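Local coordinates for pseudouridine synthase (Pyrococcus abyssi, PDB 2AUS), which probably isomerises uridine to pseudouridine in RNA, as an archaeal Cbf5 of the TruB family with a C-terminal PUA domain, at residues E244-I255 against L286-V297. Numbering follows the deposited sequence.
Sequences EKAVEHLPKIWI and LVAIMTLKDELV
Strands 252-255 and 286-291 run parallel, their axes 29° apart, and are zipped together by Ala-288 N to Pro-251 O, Ile-253 N to Ala-288 O, Met-290 N to Ile-253 O and Ile-255 N to Met-290 O, the ladder of a parallel pair in which Ala-288 and Met-290 on one strand and Ile-253 on the other each bond through both N and O. On one face, Trp-254 and Met-290 lie side by side: Met-290 CB sits over a ring face, 3.5 Å from Trp-254 CD1, with Lys-252 CB and Met-290 CG over the rim of the indole, while Thr-291 O meets the indole edge in its plane. Trp-254 NE1 donates to Asp-294 OD1 (2.7 Å), which is tilted out of the ring plane; the bond is bent, 143° at the hydrogen. The carboxylate and indole planes are 73° apart. The methionine chain, bent at chi2 and chi3, curls back to bring Met-290 CE within 4.1 Å of Glu-244 CG, while Met-290 CG packs against Lys-252 CD. Glu-244 OE2 accepts a nearly straight bond from Leu-296 N (2.8 Å) through its anti lone pair; its OE1 forms a salt bridge with Arg-38. Val-247 rests on Ala-288, CB to CB 3.9 Å, and its CG1 on both methyls of Leu-296. On the other face, Ile-255 CD1 presses on Ile-289 CG2 (3.6 Å), and a buried aliphatic row continues through Ile-253 and Val-287. A water accepts from Leu-292 N and donates to Ile-255 O, beside the type I turn from Thr-291 to Asp-294. The parallel pair, between antiparallel neighbours 274-278 and 296-302, belongs to a mixed sheet consistent with the pseudobarrel of a PUA domain; from strand 316-323, Val-318 touches Ile-253 and Val-287, and Val-320 touches Ile-289.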
# COMPACT_ATOMS: atom_id res chain seq x y z
N GLU A 244 5.26 32.32 4.07
CA GLU A 244 6.43 33.16 3.76
C GLU A 244 7.71 32.34 3.57
O GLU A 244 8.64 32.77 2.89
CB GLU A 244 6.66 34.19 4.88
CG GLU A 244 5.63 35.33 4.95
CD GLU A 244 4.22 34.89 5.35
OE1 GLU A 244 4.06 33.80 5.94
OE2 GLU A 244 3.27 35.66 5.09
N LYS A 245 7.75 31.16 4.18
CA LYS A 245 8.91 30.28 4.05
C LYS A 245 9.15 29.95 2.58
O LYS A 245 10.30 29.82 2.15
CB LYS A 245 8.68 28.99 4.85
CG LYS A 245 9.78 27.93 4.73
CD LYS A 245 11.09 28.35 5.39
CE LYS A 245 12.12 27.21 5.36
NZ LYS A 245 11.57 25.96 5.99
N ALA A 246 8.07 29.82 1.81
CA ALA A 246 8.18 29.47 0.39
C ALA A 246 8.80 30.53 -0.51
O ALA A 246 9.23 30.21 -1.62
CB ALA A 246 6.82 29.07 -0.16
N VAL A 247 8.85 31.78 -0.07
CA VAL A 247 9.44 32.83 -0.90
C VAL A 247 10.77 33.34 -0.36
O VAL A 247 11.28 34.37 -0.80
CB VAL A 247 8.48 34.04 -1.07
CG1 VAL A 247 7.15 33.57 -1.64
CG2 VAL A 247 8.28 34.74 0.27
N GLU A 248 11.34 32.62 0.61
CA GLU A 248 12.61 33.01 1.20
C GLU A 248 13.75 33.18 0.19
O GLU A 248 14.64 33.99 0.40
CB GLU A 248 13.02 32.00 2.27
CG GLU A 248 12.62 32.44 3.67
CD GLU A 248 12.76 31.33 4.69
OE1 GLU A 248 13.75 30.58 4.62
OE2 GLU A 248 11.87 31.24 5.57
N HIS A 249 13.72 32.42 -0.90
CA HIS A 249 14.78 32.53 -1.89
C HIS A 249 14.43 33.50 -3.02
O HIS A 249 15.18 33.64 -3.97
CB HIS A 249 15.11 31.15 -2.48
CG HIS A 249 15.84 30.26 -1.52
ND1 HIS A 249 16.14 28.94 -1.81
CD2 HIS A 249 16.37 30.50 -0.29
CE1 HIS A 249 16.81 28.41 -0.81
NE2 HIS A 249 16.96 29.33 0.13
N LEU A 250 13.30 34.19 -2.90
CA LEU A 250 12.90 35.13 -3.94
C LEU A 250 13.26 36.57 -3.62
O LEU A 250 13.35 36.95 -2.45
CB LEU A 250 11.39 35.09 -4.19
CG LEU A 250 10.71 33.83 -4.71
CD1 LEU A 250 9.25 34.16 -4.98
CD2 LEU A 250 11.40 33.34 -5.96
N PRO A 251 13.48 37.39 -4.65
CA PRO A 251 13.81 38.81 -4.48
C PRO A 251 12.52 39.42 -3.89
O PRO A 251 11.42 39.07 -4.32
CB PRO A 251 14.04 39.30 -5.91
CG PRO A 251 14.43 38.05 -6.65
CD PRO A 251 13.49 37.03 -6.08
N LYS A 252 12.65 40.32 -2.93
CA LYS A 252 11.46 40.90 -2.33
C LYS A 252 11.34 42.40 -2.45
O LYS A 252 12.33 43.11 -2.63
CB LYS A 252 11.40 40.52 -0.85
CG LYS A 252 11.34 39.03 -0.62
CD LYS A 252 11.51 38.68 0.84
CE LYS A 252 11.53 37.18 1.03
NZ LYS A 252 11.72 36.81 2.46
N ILE A 253 10.10 42.88 -2.35
CA ILE A 253 9.79 44.31 -2.38
C ILE A 253 8.85 44.53 -1.20
O ILE A 253 7.78 43.94 -1.12
CB ILE A 253 9.07 44.72 -3.68
CG1 ILE A 253 9.98 44.44 -4.88
CG2 ILE A 253 8.71 46.22 -3.64
CD1 ILE A 253 9.33 44.69 -6.23
N TRP A 254 9.28 45.38 -0.26
CA TRP A 254 8.50 45.68 0.93
C TRP A 254 7.68 46.95 0.70
O TRP A 254 8.21 47.98 0.29
CB TRP A 254 9.45 45.84 2.12
CG TRP A 254 10.04 44.54 2.58
CD1 TRP A 254 9.56 43.72 3.57
CD2 TRP A 254 11.27 43.92 2.12
NE1 TRP A 254 10.40 42.65 3.75
CE2 TRP A 254 11.45 42.75 2.88
CE3 TRP A 254 12.22 44.26 1.14
CZ2 TRP A 254 12.56 41.90 2.70
CZ3 TRP A 254 13.32 43.42 0.96
CH2 TRP A 254 13.48 42.24 1.74
N ILE A 255 6.39 46.89 0.98
CA ILE A 255 5.54 48.04 0.73
C ILE A 255 4.83 48.64 1.92
O ILE A 255 4.68 48.00 2.97
CB ILE A 255 4.50 47.70 -0.35
CG1 ILE A 255 3.54 46.62 0.17
CG2 ILE A 255 5.22 47.20 -1.60
CD1 ILE A 255 2.40 46.30 -0.76
N LEU A 286 10.50 37.07 -11.07
CA LEU A 286 9.41 36.72 -10.18
C LEU A 286 9.81 37.34 -8.84
O LEU A 286 10.90 37.08 -8.33
CB LEU A 286 9.30 35.21 -10.04
CG LEU A 286 8.35 34.63 -8.99
CD1 LEU A 286 6.92 35.08 -9.26
CD2 LEU A 286 8.46 33.11 -9.03
N VAL A 287 8.94 38.17 -8.28
CA VAL A 287 9.25 38.80 -7.01
C VAL A 287 8.14 38.60 -6.01
O VAL A 287 7.00 38.32 -6.38
CB VAL A 287 9.49 40.33 -7.16
CG1 VAL A 287 10.65 40.58 -8.12
CG2 VAL A 287 8.22 41.02 -7.65
N ALA A 288 8.48 38.72 -4.74
CA ALA A 288 7.49 38.58 -3.68
C ALA A 288 7.29 39.96 -3.07
O ALA A 288 8.25 40.61 -2.68
CB ALA A 288 7.98 37.59 -2.63
N ILE A 289 6.04 40.41 -3.01
CA ILE A 289 5.69 41.70 -2.44
C ILE A 289 5.40 41.45 -0.96
O ILE A 289 4.56 40.61 -0.63
CB ILE A 289 4.43 42.28 -3.08
CG1 ILE A 289 4.67 42.49 -4.59
CG2 ILE A 289 4.04 43.57 -2.36
CD1 ILE A 289 3.49 43.09 -5.30
N MET A 290 6.08 42.18 -0.09
CA MET A 290 5.94 41.97 1.34
C MET A 290 5.46 43.18 2.10
O MET A 290 5.69 44.32 1.69
CB MET A 290 7.30 41.56 1.94
CG MET A 290 8.07 40.47 1.17
SD MET A 290 7.32 38.84 1.12
CE MET A 290 7.59 38.24 2.77
N THR A 291 4.80 42.94 3.23
CA THR A 291 4.37 44.04 4.08
C THR A 291 5.59 44.35 4.93
O THR A 291 6.56 43.57 4.95
CB THR A 291 3.27 43.66 5.08
OG1 THR A 291 3.81 42.72 6.02
CG2 THR A 291 2.04 43.07 4.38
N LEU A 292 5.53 45.45 5.67
CA LEU A 292 6.63 45.83 6.55
C LEU A 292 6.80 44.86 7.72
O LEU A 292 7.76 44.97 8.48
CB LEU A 292 6.44 47.27 7.05
CG LEU A 292 6.56 48.27 5.89
CD1 LEU A 292 6.26 49.70 6.34
CD2 LEU A 292 7.96 48.15 5.33
N LYS A 293 5.87 43.92 7.87
CA LYS A 293 5.97 42.93 8.95
C LYS A 293 6.47 41.62 8.34
O LYS A 293 6.43 40.58 8.97
CB LYS A 293 4.60 42.70 9.60
CG LYS A 293 3.99 43.93 10.26
CD LYS A 293 2.72 43.56 11.02
CE LYS A 293 1.99 44.80 11.54
NZ LYS A 293 1.54 45.69 10.42
N ASP A 294 6.95 41.70 7.10
CA ASP A 294 7.45 40.53 6.39
C ASP A 294 6.38 39.47 6.07
O ASP A 294 6.68 38.28 6.00
CB ASP A 294 8.63 39.91 7.14
CG ASP A 294 9.81 40.87 7.24
OD1 ASP A 294 10.08 41.59 6.24
OD2 ASP A 294 10.47 40.92 8.30
N GLU A 295 5.14 39.92 5.86
CA GLU A 295 4.07 38.99 5.50
C GLU A 295 4.06 39.00 3.98
O GLU A 295 4.33 40.03 3.37
CB GLU A 295 2.70 39.50 5.95
CG GLU A 295 2.54 39.70 7.45
CD GLU A 295 1.47 40.73 7.77
OE1 GLU A 295 1.77 41.95 7.66
OE2 GLU A 295 0.34 40.33 8.10
N LEU A 296 3.75 37.87 3.36
CA LEU A 296 3.71 37.81 1.91
C LEU A 296 2.39 38.42 1.43
O LEU A 296 1.31 37.97 1.81
CB LEU A 296 3.80 36.37 1.43
CG LEU A 296 3.57 36.12 -0.06
CD1 LEU A 296 4.67 36.79 -0.87
CD2 LEU A 296 3.56 34.61 -0.33
N VAL A 297 2.48 39.44 0.59
CA VAL A 297 1.26 40.06 0.08
C VAL A 297 0.85 39.41 -1.24
O VAL A 297 -0.30 39.01 -1.42
CB VAL A 297 1.46 41.57 -0.20
CG1 VAL A 297 0.16 42.16 -0.74
CG2 VAL A 297 1.93 42.28 1.08
O HOH W 1 3.38 47.15 5.09